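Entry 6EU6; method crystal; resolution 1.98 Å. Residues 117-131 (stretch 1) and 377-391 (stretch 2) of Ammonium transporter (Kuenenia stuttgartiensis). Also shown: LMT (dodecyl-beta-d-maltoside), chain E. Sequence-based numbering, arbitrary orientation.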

# COMPACT_ATOMS: atom_id res chain seq x y z
N GLU A 117 -20.15 -7.55 14.81
CA GLU A 117 -21.61 -7.27 14.65
C GLU A 117 -22.46 -7.49 15.90
O GLU A 117 -23.50 -6.88 15.99
CB GLU A 117 -22.27 -7.99 13.42
CG GLU A 117 -21.40 -7.94 12.15
CD GLU A 117 -22.20 -7.63 10.91
OE1 GLU A 117 -22.14 -6.52 10.38
OE2 GLU A 117 -22.90 -8.54 10.47
N ARG A 118 -21.97 -8.26 16.87
CA ARG A 118 -22.80 -8.54 18.05
C ARG A 118 -22.03 -8.70 19.35
O ARG A 118 -22.63 -8.71 20.41
CB ARG A 118 -23.74 -9.70 17.80
CG ARG A 118 -23.13 -11.11 17.97
CD ARG A 118 -22.11 -11.46 16.89
NE ARG A 118 -21.80 -12.89 16.87
CZ ARG A 118 -20.91 -13.51 16.10
NH1 ARG A 118 -20.25 -12.82 15.18
NH2 ARG A 118 -20.70 -14.80 16.22
N SER A 119 -20.72 -8.81 19.29
CA SER A 119 -19.94 -8.75 20.47
C SER A 119 -19.79 -7.31 20.89
O SER A 119 -19.82 -6.36 20.03
CB SER A 119 -18.60 -9.43 20.27
OG SER A 119 -17.78 -8.75 19.36
N GLY A 120 -19.57 -7.10 22.20
CA GLY A 120 -19.24 -5.79 22.72
C GLY A 120 -17.77 -5.51 22.67
O GLY A 120 -16.93 -6.43 22.43
N PHE A 121 -17.43 -4.24 22.90
CA PHE A 121 -16.03 -3.80 22.88
C PHE A 121 -15.07 -4.55 23.83
O PHE A 121 -13.99 -4.97 23.45
CB PHE A 121 -15.98 -2.33 23.19
CG PHE A 121 -14.67 -1.72 22.89
CD1 PHE A 121 -14.19 -1.69 21.59
CD2 PHE A 121 -13.90 -1.15 23.89
CE1 PHE A 121 -12.96 -1.09 21.29
CE2 PHE A 121 -12.68 -0.56 23.61
CZ PHE A 121 -12.23 -0.52 22.29
N ILE A 122 -15.48 -4.77 25.05
CA ILE A 122 -14.56 -5.33 26.04
C ILE A 122 -14.08 -6.74 25.67
O ILE A 122 -12.89 -7.06 25.80
CB ILE A 122 -15.20 -5.31 27.47
CG1 ILE A 122 -15.34 -3.86 28.00
CG2 ILE A 122 -14.40 -6.18 28.43
CD1 ILE A 122 -14.12 -3.00 27.85
N PRO A 123 -14.99 -7.62 25.26
CA PRO A 123 -14.51 -8.94 24.79
C PRO A 123 -13.44 -8.84 23.68
O PRO A 123 -12.54 -9.68 23.59
CB PRO A 123 -15.81 -9.61 24.26
CG PRO A 123 -16.93 -8.90 24.98
CD PRO A 123 -16.46 -7.54 25.36
N ASN A 124 -13.54 -7.83 22.82
CA ASN A 124 -12.55 -7.67 21.79
C ASN A 124 -11.20 -7.26 22.36
O ASN A 124 -10.19 -7.94 22.16
CB ASN A 124 -13.01 -6.67 20.77
CG ASN A 124 -14.02 -7.28 19.81
OD1 ASN A 124 -13.66 -7.78 18.77
ND2 ASN A 124 -15.29 -7.28 20.19
N ILE A 125 -11.16 -6.14 23.07
CA ILE A 125 -9.90 -5.66 23.58
C ILE A 125 -9.29 -6.63 24.61
O ILE A 125 -8.07 -6.84 24.62
CB ILE A 125 -9.96 -4.27 24.14
CG1 ILE A 125 -10.96 -4.19 25.28
CG2 ILE A 125 -10.39 -3.32 23.06
CD1 ILE A 125 -10.92 -2.84 25.96
N ALA A 126 -10.12 -7.23 25.45
CA ALA A 126 -9.55 -8.14 26.45
C ALA A 126 -9.08 -9.43 25.76
O ALA A 126 -8.10 -10.04 26.14
CB ALA A 126 -10.61 -8.47 27.49
N GLY A 127 -9.82 -9.88 24.76
CA GLY A 127 -9.41 -11.03 23.94
C GLY A 127 -8.06 -10.82 23.29
O GLY A 127 -7.20 -11.70 23.31
N THR A 128 -7.86 -9.63 22.72
CA THR A 128 -6.61 -9.28 22.16
C THR A 128 -5.49 -9.34 23.14
O THR A 128 -4.42 -9.89 22.89
CB THR A 128 -6.64 -7.81 21.57
OG1 THR A 128 -7.71 -7.70 20.62
CG2 THR A 128 -5.28 -7.47 20.90
N ALA A 129 -5.70 -8.77 24.30
CA ALA A 129 -4.63 -8.76 25.28
C ALA A 129 -4.28 -10.17 25.69
O ALA A 129 -3.08 -10.52 25.84
CB ALA A 129 -5.10 -7.96 26.50
N PHE A 130 -5.31 -11.00 25.86
CA PHE A 130 -5.09 -12.38 26.32
C PHE A 130 -4.36 -13.25 25.30
O PHE A 130 -3.40 -13.97 25.63
CB PHE A 130 -6.38 -12.99 26.82
CG PHE A 130 -6.21 -14.36 27.45
CD1 PHE A 130 -5.73 -14.50 28.77
CD2 PHE A 130 -6.58 -15.54 26.77
CE1 PHE A 130 -5.58 -15.77 29.34
CE2 PHE A 130 -6.41 -16.79 27.37
CZ PHE A 130 -5.93 -16.89 28.64
N ILE A 131 -4.75 -13.17 24.03
CA ILE A 131 -4.09 -13.96 23.03
C ILE A 131 -2.64 -13.56 22.87
O ILE A 131 -1.77 -14.44 22.73
CB ILE A 131 -4.88 -14.07 21.71
CG1 ILE A 131 -4.25 -15.19 20.82
CG2 ILE A 131 -4.88 -12.75 20.96
CD1 ILE A 131 -4.92 -15.40 19.50
N LEU A 377 -12.13 -21.17 28.10
CA LEU A 377 -12.01 -20.81 29.50
C LEU A 377 -11.99 -19.30 29.69
O LEU A 377 -12.63 -18.73 30.58
CB LEU A 377 -10.74 -21.47 30.09
CG LEU A 377 -10.99 -22.99 30.26
CD1 LEU A 377 -9.77 -23.84 30.62
CD2 LEU A 377 -12.07 -23.19 31.32
N PHE A 378 -11.28 -18.64 28.81
CA PHE A 378 -11.14 -17.18 28.92
C PHE A 378 -12.45 -16.51 28.73
O PHE A 378 -12.83 -15.68 29.57
CB PHE A 378 -10.09 -16.63 27.95
CG PHE A 378 -10.01 -15.15 27.96
CD1 PHE A 378 -9.27 -14.49 28.93
CD2 PHE A 378 -10.73 -14.41 27.04
CE1 PHE A 378 -9.26 -13.08 29.00
CE2 PHE A 378 -10.67 -13.02 27.06
CZ PHE A 378 -9.95 -12.35 28.06
N PHE A 379 -13.19 -16.89 27.68
CA PHE A 379 -14.48 -16.25 27.48
C PHE A 379 -15.56 -16.71 28.47
O PHE A 379 -16.48 -15.94 28.72
CB PHE A 379 -14.97 -16.35 26.04
CG PHE A 379 -14.15 -15.50 25.12
CD1 PHE A 379 -14.31 -14.10 25.13
CD2 PHE A 379 -13.23 -16.04 24.28
CE1 PHE A 379 -13.52 -13.27 24.35
CE2 PHE A 379 -12.42 -15.22 23.48
CZ PHE A 379 -12.59 -13.83 23.50
N LEU A 380 -15.42 -17.91 29.03
CA LEU A 380 -16.31 -18.34 30.11
C LEU A 380 -16.07 -17.49 31.31
O LEU A 380 -17.02 -17.00 31.90
CB LEU A 380 -16.08 -19.81 30.49
CG LEU A 380 -16.75 -20.81 29.56
CD1 LEU A 380 -16.12 -22.17 29.78
CD2 LEU A 380 -18.30 -20.90 29.68
N CYS A 381 -14.82 -17.27 31.68
CA CYS A 381 -14.51 -16.44 32.85
C CYS A 381 -14.88 -15.03 32.61
O CYS A 381 -15.46 -14.41 33.48
CB CYS A 381 -13.07 -16.51 33.29
SG CYS A 381 -12.62 -18.20 33.71
N LEU A 382 -14.59 -14.48 31.43
CA LEU A 382 -15.04 -13.11 31.15
C LEU A 382 -16.58 -12.94 31.24
O LEU A 382 -17.08 -11.92 31.69
CB LEU A 382 -14.52 -12.64 29.77
CG LEU A 382 -14.78 -11.21 29.35
CD1 LEU A 382 -14.13 -10.26 30.36
CD2 LEU A 382 -14.25 -10.88 27.95
N LYS A 383 -17.31 -13.89 30.72
CA LYS A 383 -18.73 -13.76 30.62
C LYS A 383 -19.28 -13.63 32.07
O LYS A 383 -20.26 -12.95 32.30
CB LYS A 383 -19.29 -14.98 29.91
CG LYS A 383 -20.79 -14.95 29.73
CD LYS A 383 -21.30 -16.15 28.97
CE LYS A 383 -22.81 -16.15 28.84
NZ LYS A 383 -23.25 -17.53 28.46
N LYS A 384 -18.60 -14.22 33.03
CA LYS A 384 -19.04 -14.18 34.41
C LYS A 384 -18.98 -12.79 34.96
O LYS A 384 -19.68 -12.50 35.91
CB LYS A 384 -18.27 -15.18 35.30
CG LYS A 384 -18.79 -16.60 35.09
CD LYS A 384 -17.89 -17.72 35.59
CE LYS A 384 -18.52 -19.05 35.20
NZ LYS A 384 -17.71 -20.22 35.59
N VAL A 385 -18.16 -11.91 34.41
CA VAL A 385 -18.11 -10.54 34.90
C VAL A 385 -18.54 -9.43 33.90
O VAL A 385 -18.69 -8.28 34.30
CB VAL A 385 -16.74 -10.20 35.47
CG1 VAL A 385 -16.34 -11.28 36.48
CG2 VAL A 385 -15.69 -10.03 34.39
N LYS A 386 -18.70 -9.77 32.62
CA LYS A 386 -19.14 -8.80 31.62
C LYS A 386 -19.77 -9.59 30.50
O LYS A 386 -19.12 -10.51 29.96
CB LYS A 386 -17.99 -7.96 31.09
CG LYS A 386 -18.43 -6.77 30.22
CD LYS A 386 -18.66 -5.51 31.05
CE LYS A 386 -19.99 -4.81 30.76
NZ LYS A 386 -21.20 -5.59 31.18
N ARG A 387 -21.03 -9.28 30.19
CA ARG A 387 -21.73 -9.92 29.07
C ARG A 387 -20.93 -9.70 27.74
O ARG A 387 -20.32 -8.66 27.51
CB ARG A 387 -23.20 -9.48 28.96
CG ARG A 387 -24.20 -10.34 29.76
CD ARG A 387 -24.13 -11.87 29.56
NE ARG A 387 -24.54 -12.34 28.21
CZ ARG A 387 -23.74 -12.86 27.26
NH1 ARG A 387 -22.47 -13.05 27.45
NH2 ARG A 387 -24.24 -13.24 26.11
N LEU A 388 -20.92 -10.74 26.93
CA LEU A 388 -20.06 -10.81 25.76
C LEU A 388 -20.74 -10.13 24.61
O LEU A 388 -20.02 -9.67 23.69
CB LEU A 388 -19.70 -12.28 25.40
CG LEU A 388 -18.99 -13.09 26.47
CD1 LEU A 388 -18.69 -14.48 25.97
CD2 LEU A 388 -17.76 -12.36 27.03
N ARG A 389 -22.08 -10.18 24.57
CA ARG A 389 -22.81 -9.55 23.49
C ARG A 389 -23.38 -8.20 23.84
O ARG A 389 -23.62 -7.89 25.00
CB ARG A 389 -24.01 -10.30 23.02
CG ARG A 389 -23.91 -11.72 22.88
CD ARG A 389 -25.29 -12.26 22.61
NE ARG A 389 -25.90 -11.86 21.34
CZ ARG A 389 -25.94 -12.58 20.22
NH1 ARG A 389 -25.32 -13.76 20.09
NH2 ARG A 389 -26.61 -12.11 19.19
N VAL A 390 -23.68 -7.44 22.80
CA VAL A 390 -24.48 -6.24 22.96
C VAL A 390 -25.97 -6.64 23.04
O VAL A 390 -26.35 -7.79 22.74
CB VAL A 390 -24.25 -5.20 21.82
CG1 VAL A 390 -22.80 -4.88 21.68
CG2 VAL A 390 -24.84 -5.67 20.46
N THR A 391 -26.83 -5.69 23.42
CA THR A 391 -28.27 -6.00 23.53
C THR A 391 -28.84 -6.19 22.14
O THR A 391 -28.30 -5.68 21.14
CB THR A 391 -29.06 -4.90 24.27
OG1 THR A 391 -29.05 -3.68 23.49
CG2 THR A 391 -28.41 -4.62 25.63
C1B LMT E . -21.89 -3.54 25.23
C2B LMT E . -23.29 -2.90 24.97
C3B LMT E . -24.07 -2.79 26.28
C4B LMT E . -24.17 -4.19 26.79
C5B LMT E . -22.82 -4.77 27.12
C6B LMT E . -23.02 -6.15 27.76
O1B LMT E . -21.13 -2.70 26.09
O2B LMT E . -23.19 -1.56 24.45
O3B LMT E . -25.40 -2.28 26.15
O4' LMT E . -25.00 -4.21 27.96
O5B LMT E . -22.01 -4.79 25.90
O6B LMT E . -24.23 -6.86 27.30
C1' LMT E . -17.74 -0.38 26.27
C2' LMT E . -18.59 -0.37 25.06
C3' LMT E . -19.92 -0.92 25.30
C4' LMT E . -19.81 -2.31 25.72
C5' LMT E . -18.81 -2.41 26.90
C6' LMT E . -18.55 -3.86 27.25
O1' LMT E . -16.49 0.20 25.98
O2' LMT E . -18.82 0.95 24.66
O3' LMT E . -20.72 -0.92 24.14
O5' LMT E . -17.58 -1.74 26.64
O6' LMT E . -18.25 -4.72 26.13
C1 LMT E . -15.61 0.23 27.14
C2 LMT E . -14.35 1.04 26.83
C3 LMT E . -13.27 0.95 27.90
C4 LMT E . -12.01 1.79 27.57
C5 LMT E . -10.77 0.94 27.28
C6 LMT E . -9.44 1.40 27.88
C7 LMT E . -8.27 0.72 27.13
C8 LMT E . -7.28 -0.03 28.02
C9 LMT E . -6.12 -0.71 27.26
C10 LMT E . -4.91 -1.14 28.18
C11 LMT E . -4.20 -2.51 27.90
C12 LMT E . -2.75 -2.49 27.37

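What holds the two loops edge to edge? A single bridge pairs Ser 119 with Arg 389, sealed by two hydrogen bonds: Val 390 N gives to Arg 118 O at 2.9 Å, and Gly 120 N gives to Leu 388 O at 3.0 Å. Beside it, the aliphatic CG of Arg 118 lies over one face of the Arg 389 guanidinium, 3.8 Å from NH2.

Where does Pro 123 fit? Its ring projects into a hollow walled by Phe 379, Leu 382 and Leu 388. Pro 123 CG comes within 3.4 Å of Leu 388 O, while Leu 382 CD2 packs 3.7 Å from Pro 123 CA.

Where does the Phe 378 ring settle? Its tip rests against Ala 126 and Gly 127: Phe 378 CZ sits 4.0 Å from Ala 126 CB, and CE2 3.9 Å from Gly 127 CA. Phe 130 covers one face of that ring in an offset stack, centroids 4.3 Å apart and planes at 16°.

What fills the space beside Gly 120? The maltoside does: an ideal CB there would clash with LMT O6'. That oxygen accepts a hydrogen bond from Ile 122 N at 3.0 Å, and LMT O6B donates one to Arg 389 O at 2.6 Å.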